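Local coordinates for protein possible thiol-disulfide isomerase (Cytophaga hutchinsonii, PDB 3HCZ) that probably catalyses thiol-disulfide exchange through a thioredoxin-like domain, although its exact function is not established, at residues A[39-44]-A[71-76]; A[14-19]-A[92-97]. One frame throughout, in Å; residues are numbered along the deposited sequence.

Contact 1: A[39-44]-A[71-76]; sequences WDSQCG and NIERKD. With SO4 (sulfate ion), chain C.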
ATOM      1  N   TRP A  39       6.542   1.116  -3.004  1.00 15.21           N
ATOM      2  CA  TRP A  39       7.716   1.885  -2.595  1.00 15.70           C
ATOM      3  C   TRP A  39       8.981   1.094  -2.864  1.00 15.23           C
ATOM      4  O   TRP A  39       8.941  -0.109  -3.203  1.00 14.94           O
ATOM      5  CB  TRP A  39       7.614   2.295  -1.107  1.00 15.60           C
ATOM      6  CG  TRP A  39       7.808   1.161  -0.157  1.00 15.61           C
ATOM      7  CD1 TRP A  39       6.903   0.138   0.145  1.00 15.03           C
ATOM      8  CD2 TRP A  39       8.987   0.897   0.600  1.00 15.36           C
ATOM      9  NE1 TRP A  39       7.467  -0.712   1.081  1.00 13.89           N
ATOM     10  CE2 TRP A  39       8.745  -0.273   1.358  1.00 16.69           C
ATOM     11  CE3 TRP A  39      10.232   1.547   0.718  1.00 15.16           C
ATOM     12  CZ2 TRP A  39       9.712  -0.813   2.217  1.00 13.73           C
ATOM     13  CZ3 TRP A  39      11.189   1.017   1.575  1.00 17.98           C
ATOM     14  CH2 TRP A  39      10.919  -0.147   2.319  1.00 16.66           C
ATOM     15  N   ASP A  40      10.122   1.791  -2.759  1.00 14.84           N
ATOM     16  CA  ASP A  40      11.422   1.229  -3.122  1.00 14.15           C
ATOM     17  C   ASP A  40      12.440   1.805  -2.142  1.00 14.84           C
ATOM     18  O   ASP A  40      12.562   3.028  -2.010  1.00 14.34           O
ATOM     19  CB  ASP A  40      11.742   1.635  -4.575  1.00 14.19           C
ATOM     20  CG  ASP A  40      13.031   1.049  -5.106  1.00 16.14           C
ATOM     21  OD1 ASP A  40      13.863   0.482  -4.364  1.00 15.58           O
ATOM     22  OD2 ASP A  40      13.239   1.221  -6.326  1.00 19.53           O
ATOM     23  N   SER A  41      13.160   0.933  -1.443  1.00 15.18           N
ATOM     24  CA  SER A  41      14.174   1.416  -0.487  1.00 15.97           C
ATOM     25  C   SER A  41      15.295   2.164  -1.203  1.00 16.48           C
ATOM     26  O   SER A  41      15.938   3.054  -0.630  1.00 16.94           O
ATOM     27  CB  SER A  41      14.735   0.253   0.346  1.00 15.62           C
ATOM     28  OG  SER A  41      15.689  -0.488  -0.417  1.00 17.24           O
ATOM     29  N   GLN A  42      15.505   1.843  -2.472  1.00 17.25           N
ATOM     30  CA  GLN A  42      16.567   2.509  -3.225  1.00 17.61           C
ATOM     31  C   GLN A  42      16.263   3.948  -3.576  1.00 18.46           C
ATOM     32  O   GLN A  42      17.082   4.620  -4.177  1.00 18.92           O
ATOM     33  CB  GLN A  42      16.939   1.699  -4.456  1.00 17.66           C
ATOM     34  CG  GLN A  42      17.413   0.296  -4.059  1.00 17.58           C
ATOM     35  CD  GLN A  42      18.491   0.346  -2.989  1.00 19.98           C
ATOM     36  OE1 GLN A  42      19.642   0.596  -3.302  1.00 20.83           O
ATOM     37  NE2 GLN A  42      18.128   0.106  -1.723  1.00 17.13           N
ATOM     38  N   CYS A  43      15.101   4.443  -3.174  1.00 19.22           N
ATOM     39  CA  CYS A  43      14.807   5.871  -3.307  1.00 20.21           C
ATOM     40  C   CYS A  43      15.530   6.680  -2.272  1.00 19.53           C
ATOM     41  O   CYS A  43      15.566   7.900  -2.373  1.00 21.23           O
ATOM     42  CB  CYS A  43      13.318   6.140  -3.147  1.00 19.86           C
ATOM     43  SG  CYS A  43      12.392   5.626  -4.548  1.00 26.25           S
ATOM     44  N   GLY A  44      16.087   6.012  -1.274  1.00 18.76           N
ATOM     45  CA  GLY A  44      17.015   6.635  -0.319  1.00 18.99           C
ATOM     46  C   GLY A  44      16.617   6.274   1.102  1.00 18.27           C
ATOM     47  O   GLY A  44      15.432   6.086   1.397  1.00 18.48           O
ATOM     48  N   ASN A  71       6.715  -3.441  -1.464  1.00 14.72           N
ATOM     49  CA  ASN A  71       8.017  -3.063  -1.914  1.00 15.36           C
ATOM     50  C   ASN A  71       8.264  -3.683  -3.306  1.00 15.00           C
ATOM     51  O   ASN A  71       7.965  -4.861  -3.513  1.00 15.91           O
ATOM     52  CB  ASN A  71       9.051  -3.494  -0.887  1.00 15.13           C
ATOM     53  CG  ASN A  71      10.436  -3.238  -1.356  1.00 16.25           C
ATOM     54  OD1 ASN A  71      11.017  -4.051  -2.090  1.00 16.78           O
ATOM     55  ND2 ASN A  71      11.012  -2.109  -0.922  1.00 15.39           N
ATOM     56  N   ILE A  72       8.740  -2.868  -4.262  1.00 14.22           N
ATOM     57  CA  ILE A  72       8.865  -3.304  -5.660  1.00 12.93           C
ATOM     58  C   ILE A  72      10.204  -3.951  -6.021  1.00 12.47           C
ATOM     59  O   ILE A  72      10.471  -4.205  -7.207  1.00 13.02           O
ATOM     60  CB  ILE A  72       8.512  -2.155  -6.638  1.00 12.27           C
ATOM     61  CG1 ILE A  72       9.527  -0.984  -6.525  1.00 15.27           C
ATOM     62  CG2 ILE A  72       7.099  -1.679  -6.356  1.00 10.92           C
ATOM     63  CD1 ILE A  72       9.569  -0.084  -7.744  1.00 17.29           C
ATOM     64  N   GLU A  73      11.054  -4.255  -5.035  1.00 12.84           N
ATOM     65  CA  GLU A  73      12.452  -4.626  -5.351  1.00 13.27           C
ATOM     66  C   GLU A  73      12.544  -6.104  -5.628  1.00 13.65           C
ATOM     67  O   GLU A  73      11.655  -6.850  -5.227  1.00 13.33           O
ATOM     68  CB  GLU A  73      13.377  -4.281  -4.175  1.00 13.59           C
ATOM     69  CG  GLU A  73      13.448  -2.764  -3.897  1.00 14.68           C
ATOM     70  CD  GLU A  73      14.335  -2.437  -2.716  1.00 16.98           C
ATOM     71  OE1 GLU A  73      15.560  -2.754  -2.756  1.00 14.80           O
ATOM     72  OE2 GLU A  73      13.822  -1.879  -1.736  1.00 15.23           O
ATOM     73  N   ARG A  74      13.625  -6.536  -6.274  1.00 13.08           N
ATOM     74  CA  ARG A  74      13.763  -7.936  -6.669  1.00 13.71           C
ATOM     75  C   ARG A  74      14.738  -8.725  -5.811  1.00 14.54           C
ATOM     76  O   ARG A  74      15.113  -9.847  -6.176  1.00 13.49           O
ATOM     77  CB  ARG A  74      14.125  -8.026  -8.171  1.00 14.02           C
ATOM     78  CG  ARG A  74      13.050  -7.420  -9.090  1.00 15.77           C
ATOM     79  CD  ARG A  74      11.736  -8.261  -8.973  1.00 12.75           C
ATOM     80  NE  ARG A  74      10.634  -7.709  -9.764  1.00 17.59           N
ATOM     81  CZ  ARG A  74       9.387  -8.192  -9.697  1.00 18.51           C
ATOM     82  NH1 ARG A  74       9.138  -9.271  -8.943  1.00 15.61           N
ATOM     83  NH2 ARG A  74       8.413  -7.649 -10.418  1.00 18.60           N
ATOM     84  N   LYS A  75      15.192  -8.115  -4.713  1.00 14.81           N
ATOM     85  CA  LYS A  75      16.036  -8.767  -3.699  1.00 16.17           C
ATOM     86  C   LYS A  75      15.522  -8.384  -2.308  1.00 16.40           C
ATOM     87  O   LYS A  75      14.872  -7.347  -2.141  1.00 16.65           O
ATOM     88  CB  LYS A  75      17.488  -8.326  -3.810  1.00 15.56           C
ATOM     89  CG  LYS A  75      18.136  -8.622  -5.133  1.00 21.32           C
ATOM     90  CD  LYS A  75      19.560  -8.096  -5.197  1.00 23.81           C
ATOM     91  CE  LYS A  75      20.123  -8.270  -6.610  1.00 26.66           C
ATOM     92  NZ  LYS A  75      21.623  -8.367  -6.614  1.00 29.71           N
ATOM     93  N   ASP A  76      15.786  -9.226  -1.318  1.00 16.87           N
ATOM     94  CA  ASP A  76      15.352  -8.959   0.057  1.00 16.71           C
ATOM     95  C   ASP A  76      16.218  -7.952   0.842  1.00 16.96           C
ATOM     96  O   ASP A  76      15.722  -7.260   1.725  1.00 16.09           O
ATOM     97  CB  ASP A  76      15.381 -10.266   0.863  1.00 18.06           C
ATOM     98  CG  ASP A  76      14.345 -11.248   0.420  1.00 20.10           C
ATOM     99  OD1 ASP A  76      13.189 -10.864   0.207  1.00 19.14           O
ATOM    100  OD2 ASP A  76      14.711 -12.432   0.272  1.00 26.29           O
TER
HETATM  101  S   SO4 C   2      18.861 -10.945  -1.423  1.00 78.93           S
HETATM  102  O1  SO4 C   2      19.091  -9.574  -0.978  1.00 76.86           O
HETATM  103  O2  SO4 C   2      19.047 -11.845  -0.292  1.00 79.86           O
HETATM  104  O3  SO4 C   2      17.516 -11.165  -1.978  1.00 78.18           O
HETATM  105  O4  SO4 C   2      19.846 -11.267  -2.454  1.00 80.47           O
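Trp39 and Asn71, at the C-terminal ends of adjacent parallel strands, form a parallel bridge in which Ile72 N donates to Trp39 O (3.0 Å). Beyond this point of the thioredoxin fold, segment 39-44 enters the loop carrying Cys43, the opening cysteine of a Cys-X-X-Cys-like sequence that is probably the redox site. The Asn71 amide stands steeply on the Trp39 indole, its ND2 3.5 Å above one face and offset toward the rim, the planes 78° apart. An asparagine suits this place because both ends of its amide work: OD1 accepts from Glu73 N in an Asx turn, and ND2 donates to Glu73 OE2 at 2.9 Å. The Glu73 chain, extended at chi2 (179°), carries CD out toward Ser41. OE2 takes Ser41 OG on its syn side (2.7 Å) and Ser41 N from above the carboxylate plane (2.9 Å). An alanine in place of Glu73 would probably leave these three donors without their shared acceptor, and the two loops less firmly joined. Asp40 OD1, 3.5 Å from Glu73 OE2 despite like charge, takes Gln42 N in a second Asx turn. Ser41 OG in turn accepts from Gln42 NE2 at 2.8 Å, in the Gln42 amide plane.

Contact 2: A[14-19]-A[92-97]; sequences LYMTDT and LNVRDS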
ATOM      1  N   LEU A  14      -2.715  -9.109  -5.650  1.00 14.98           N
ATOM      2  CA  LEU A  14      -1.239  -9.200  -5.568  1.00 13.91           C
ATOM      3  C   LEU A  14      -0.913 -10.460  -4.768  1.00 14.05           C
ATOM      4  O   LEU A  14      -1.449 -10.672  -3.680  1.00 13.94           O
ATOM      5  CB  LEU A  14      -0.663  -7.971  -4.854  1.00 14.43           C
ATOM      6  CG  LEU A  14      -0.829  -6.688  -5.691  1.00 14.31           C
ATOM      7  CD1 LEU A  14      -0.589  -5.457  -4.803  1.00 15.65           C
ATOM      8  CD2 LEU A  14       0.216  -6.705  -6.767  1.00 14.29           C
ATOM      9  N   TYR A  15      -0.033 -11.289  -5.314  1.00 14.27           N
ATOM     10  CA  TYR A  15       0.310 -12.569  -4.685  1.00 15.06           C
ATOM     11  C   TYR A  15       1.700 -12.441  -4.080  1.00 15.28           C
ATOM     12  O   TYR A  15       2.608 -13.238  -4.371  1.00 15.51           O
ATOM     13  CB  TYR A  15       0.236 -13.699  -5.737  1.00 15.61           C
ATOM     14  CG  TYR A  15      -1.126 -13.880  -6.359  1.00 17.45           C
ATOM     15  CD1 TYR A  15      -2.052 -14.768  -5.805  1.00 22.58           C
ATOM     16  CD2 TYR A  15      -1.496 -13.182  -7.509  1.00 21.84           C
ATOM     17  CE1 TYR A  15      -3.328 -14.951  -6.365  1.00 21.57           C
ATOM     18  CE2 TYR A  15      -2.785 -13.336  -8.069  1.00 21.13           C
ATOM     19  CZ  TYR A  15      -3.675 -14.236  -7.508  1.00 20.87           C
ATOM     20  OH  TYR A  15      -4.912 -14.429  -8.072  1.00 22.54           O
HETATM   21  N   MSE A  16       1.866 -11.442  -3.210  1.00 14.99           N
HETATM   22  CA  MSE A  16       3.190 -11.106  -2.673  1.00 15.37           C
HETATM   23  C   MSE A  16       3.421 -11.788  -1.326  1.00 15.30           C
HETATM   24  O   MSE A  16       2.507 -12.437  -0.777  1.00 15.97           O
HETATM   25  CB  MSE A  16       3.380  -9.574  -2.619  1.00 14.98           C
HETATM   26  CG  MSE A  16       3.290  -8.982  -4.041  1.00 16.37           C
HETATM   27 SE   MSE A  16       3.249  -7.036  -4.063  0.60 16.01          SE
HETATM   28  CE  MSE A  16       5.104  -6.707  -3.428  1.00 13.53           C
ATOM     29  N   THR A  17       4.647 -11.676  -0.824  1.00 14.17           N
ATOM     30  CA  THR A  17       5.026 -12.432   0.360  1.00 14.76           C
ATOM     31  C   THR A  17       5.520 -11.488   1.448  1.00 14.66           C
ATOM     32  O   THR A  17       6.120 -10.454   1.148  1.00 14.79           O
ATOM     33  CB  THR A  17       6.120 -13.473   0.052  1.00 15.11           C
ATOM     34  OG1 THR A  17       7.223 -12.840  -0.610  1.00 15.58           O
ATOM     35  CG2 THR A  17       5.576 -14.576  -0.879  1.00 14.20           C
ATOM     36  N   ASP A  18       5.302 -11.867   2.712  1.00 14.60           N
ATOM     37  CA  ASP A  18       5.690 -11.011   3.848  1.00 14.01           C
ATOM     38  C   ASP A  18       7.199 -11.158   4.158  1.00 13.85           C
ATOM     39  O   ASP A  18       7.932 -11.781   3.380  1.00 13.45           O
ATOM     40  CB  ASP A  18       4.771 -11.264   5.067  1.00 14.45           C
ATOM     41  CG  ASP A  18       4.962 -12.649   5.687  1.00 14.59           C
ATOM     42  OD1 ASP A  18       6.006 -13.314   5.431  1.00 15.35           O
ATOM     43  OD2 ASP A  18       4.062 -13.089   6.479  1.00 15.66           O
ATOM     44  N   THR A  19       7.659 -10.563   5.257  1.00 13.86           N
ATOM     45  CA  THR A  19       9.096 -10.536   5.594  1.00 13.44           C
ATOM     46  C   THR A  19       9.632 -11.920   5.958  1.00 13.90           C
ATOM     47  O   THR A  19      10.847 -12.107   6.066  1.00 13.69           O
ATOM     48  CB  THR A  19       9.406  -9.528   6.723  1.00 14.81           C
ATOM     49  OG1 THR A  19       8.575  -9.802   7.867  1.00 16.27           O
ATOM     50  CG2 THR A  19       9.128  -8.101   6.251  1.00 12.38           C
ATOM     51  N   LEU A  92       1.701  -4.343   7.067  1.00 13.49           N
ATOM     52  CA  LEU A  92       1.910  -5.491   6.145  1.00 14.09           C
ATOM     53  C   LEU A  92       2.966  -5.238   5.056  1.00 14.23           C
ATOM     54  O   LEU A  92       2.634  -4.934   3.895  1.00 14.54           O
ATOM     55  CB  LEU A  92       0.595  -6.020   5.575  1.00 12.64           C
ATOM     56  CG  LEU A  92       0.665  -7.272   4.695  1.00 13.29           C
ATOM     57  CD1 LEU A  92       1.583  -8.365   5.321  1.00 14.16           C
ATOM     58  CD2 LEU A  92      -0.775  -7.814   4.507  1.00 14.54           C
ATOM     59  N   ASN A  93       4.243  -5.343   5.446  1.00 15.00           N
ATOM     60  CA  ASN A  93       5.323  -5.302   4.460  1.00 14.27           C
ATOM     61  C   ASN A  93       5.352  -6.563   3.608  1.00 13.99           C
ATOM     62  O   ASN A  93       5.438  -7.682   4.153  1.00 13.30           O
ATOM     63  CB  ASN A  93       6.673  -5.177   5.161  1.00 13.84           C
ATOM     64  CG  ASN A  93       6.851  -3.823   5.814  1.00 14.64           C
ATOM     65  OD1 ASN A  93       6.890  -2.800   5.118  1.00 15.34           O
ATOM     66  ND2 ASN A  93       6.977  -3.803   7.154  1.00 12.89           N
ATOM     67  N   VAL A  94       5.266  -6.380   2.303  1.00 13.17           N
ATOM     68  CA  VAL A  94       5.395  -7.478   1.362  1.00 13.35           C
ATOM     69  C   VAL A  94       6.362  -7.134   0.222  1.00 13.87           C
ATOM     70  O   VAL A  94       6.671  -5.947  -0.017  1.00 13.12           O
ATOM     71  CB  VAL A  94       4.019  -7.945   0.758  1.00 12.90           C
ATOM     72  CG1 VAL A  94       3.113  -8.545   1.845  1.00 12.32           C
ATOM     73  CG2 VAL A  94       3.270  -6.790   0.027  1.00 12.49           C
ATOM     74  N   ARG A  95       6.837  -8.185  -0.452  1.00 13.54           N
ATOM     75  CA  ARG A  95       7.683  -8.024  -1.631  1.00 13.33           C
ATOM     76  C   ARG A  95       7.268  -9.138  -2.589  1.00 14.00           C
ATOM     77  O   ARG A  95       6.714 -10.159  -2.142  1.00 15.45           O
ATOM     78  CB  ARG A  95       9.187  -8.140  -1.251  1.00 12.40           C
ATOM     79  CG  ARG A  95      10.123  -7.550  -2.306  1.00 11.41           C
ATOM     80  CD  ARG A  95      11.636  -7.716  -1.954  1.00 12.21           C
ATOM     81  NE  ARG A  95      12.102  -9.120  -1.850  1.00 12.51           N
ATOM     82  CZ  ARG A  95      12.301  -9.929  -2.893  1.00 12.86           C
ATOM     83  NH1 ARG A  95      12.693 -11.164  -2.698  1.00 12.46           N
ATOM     84  NH2 ARG A  95      12.041  -9.532  -4.138  1.00 13.52           N
ATOM     85  N   ASP A  96       7.568  -8.990  -3.880  1.00 14.08           N
ATOM     86  CA  ASP A  96       7.249 -10.022  -4.870  1.00 12.96           C
ATOM     87  C   ASP A  96       8.289 -11.124  -5.009  1.00 13.90           C
ATOM     88  O   ASP A  96       8.819 -11.380  -6.099  1.00 14.89           O
ATOM     89  CB  ASP A  96       6.915  -9.328  -6.204  1.00 13.41           C
ATOM     90  CG  ASP A  96       6.297 -10.285  -7.227  1.00 13.90           C
ATOM     91  OD1 ASP A  96       5.515 -11.200  -6.844  1.00 14.07           O
ATOM     92  OD2 ASP A  96       6.626 -10.158  -8.410  1.00 16.70           O
ATOM     93  N   SER A  97       8.546 -11.832  -3.905  1.00 14.80           N
ATOM     94  CA  SER A  97       9.646 -12.772  -3.852  1.00 15.79           C
ATOM     95  C   SER A  97       9.359 -14.012  -4.696  1.00 16.86           C
ATOM     96  O   SER A  97      10.281 -14.749  -5.051  1.00 15.97           O
ATOM     97  CB  SER A  97       9.960 -13.215  -2.396  1.00 15.93           C
ATOM     98  OG  SER A  97       8.998 -14.117  -1.887  1.00 17.88           O
TER
HETATM   99  O   HOH W   1       5.522 -13.056  -4.762  1.00 16.12           O
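Thr17 and Arg95 form a single antiparallel hydrogen-bonded pair, by which the segment ahead of strand 33-39 meets edge strand 92-95 of the thioredoxin-fold sheet. Thr17 N donates to Arg95 O and Arg95 N returns a bond to Thr17 O, each 2.9 Å long. The pairing stays a single bridge, and the two segments run 104° apart. Beside the pair, the CA-H groups of Val94 and Asp18 make weaker contacts with Thr17 O and Asn93 O.

Threonine suits its position because its side chain extends the backbone link. With OG1 set between the backbone N and the carbonyl carbon (chi1 52°), the hydroxyl reaches Ser97 OG at 2.5 Å in a short hydrogen bond whose donor may be either group.

Met16, present as selenomethionine, supplies the apolar part. Its CB rests on Val94 CB at 3.8 Å, the two side chains crossing at about a right angle. The chain bends at chi3 (68°), which brings CE to 3.4 Å from Arg95 C, by the start of the inverse gamma turn centred on Asp96. A flexible, unbranched chain can follow this curve, while the short, branched valine meets it at CB and brings CG2 near CE; Tyr68 and Phe103 also line this buried region. On the polar side, a water donates to both Tyr15 O and Asp96 OD1, 2.9 and 2.8 Å away. Asp96 OD2 pairs with Arg74, and Arg95, whose CB points away from 14-19, has its guanidinium bonded to Glu73 O and to Asp76.

Backbone bonds, paired hydroxyls and a shared water thus satisfy polar atoms where the chain pairs with the edge strand, while Met16 and Val94 contribute apolar contact beside them.

Overall arrangement
The two contacts have centres 12 Å apart and touch each other through strands 65-71 and 92-95 and the loops that follow them. Along the chain, 39-44 and 71-76 of contact 1 both fall between 14-19 and 92-97 of contact 2, so the first is nested in the loop closed by the second. Across the sheet, strand 65-71 lies between strands 33-39 and 92-95 and serves both, with Asn71 N probably bonded to Val94 O at 2.9 Å. The Arg74-Asp96 salt bridge (NH1 to OD2, 2.7 Å) joins the loop after strand 65-71 to the turn after strand 92-95. The N-terminal segment, edge strand and probable redox loop are thereby linked in series through neighbouring strands of one thioredoxin-like domain.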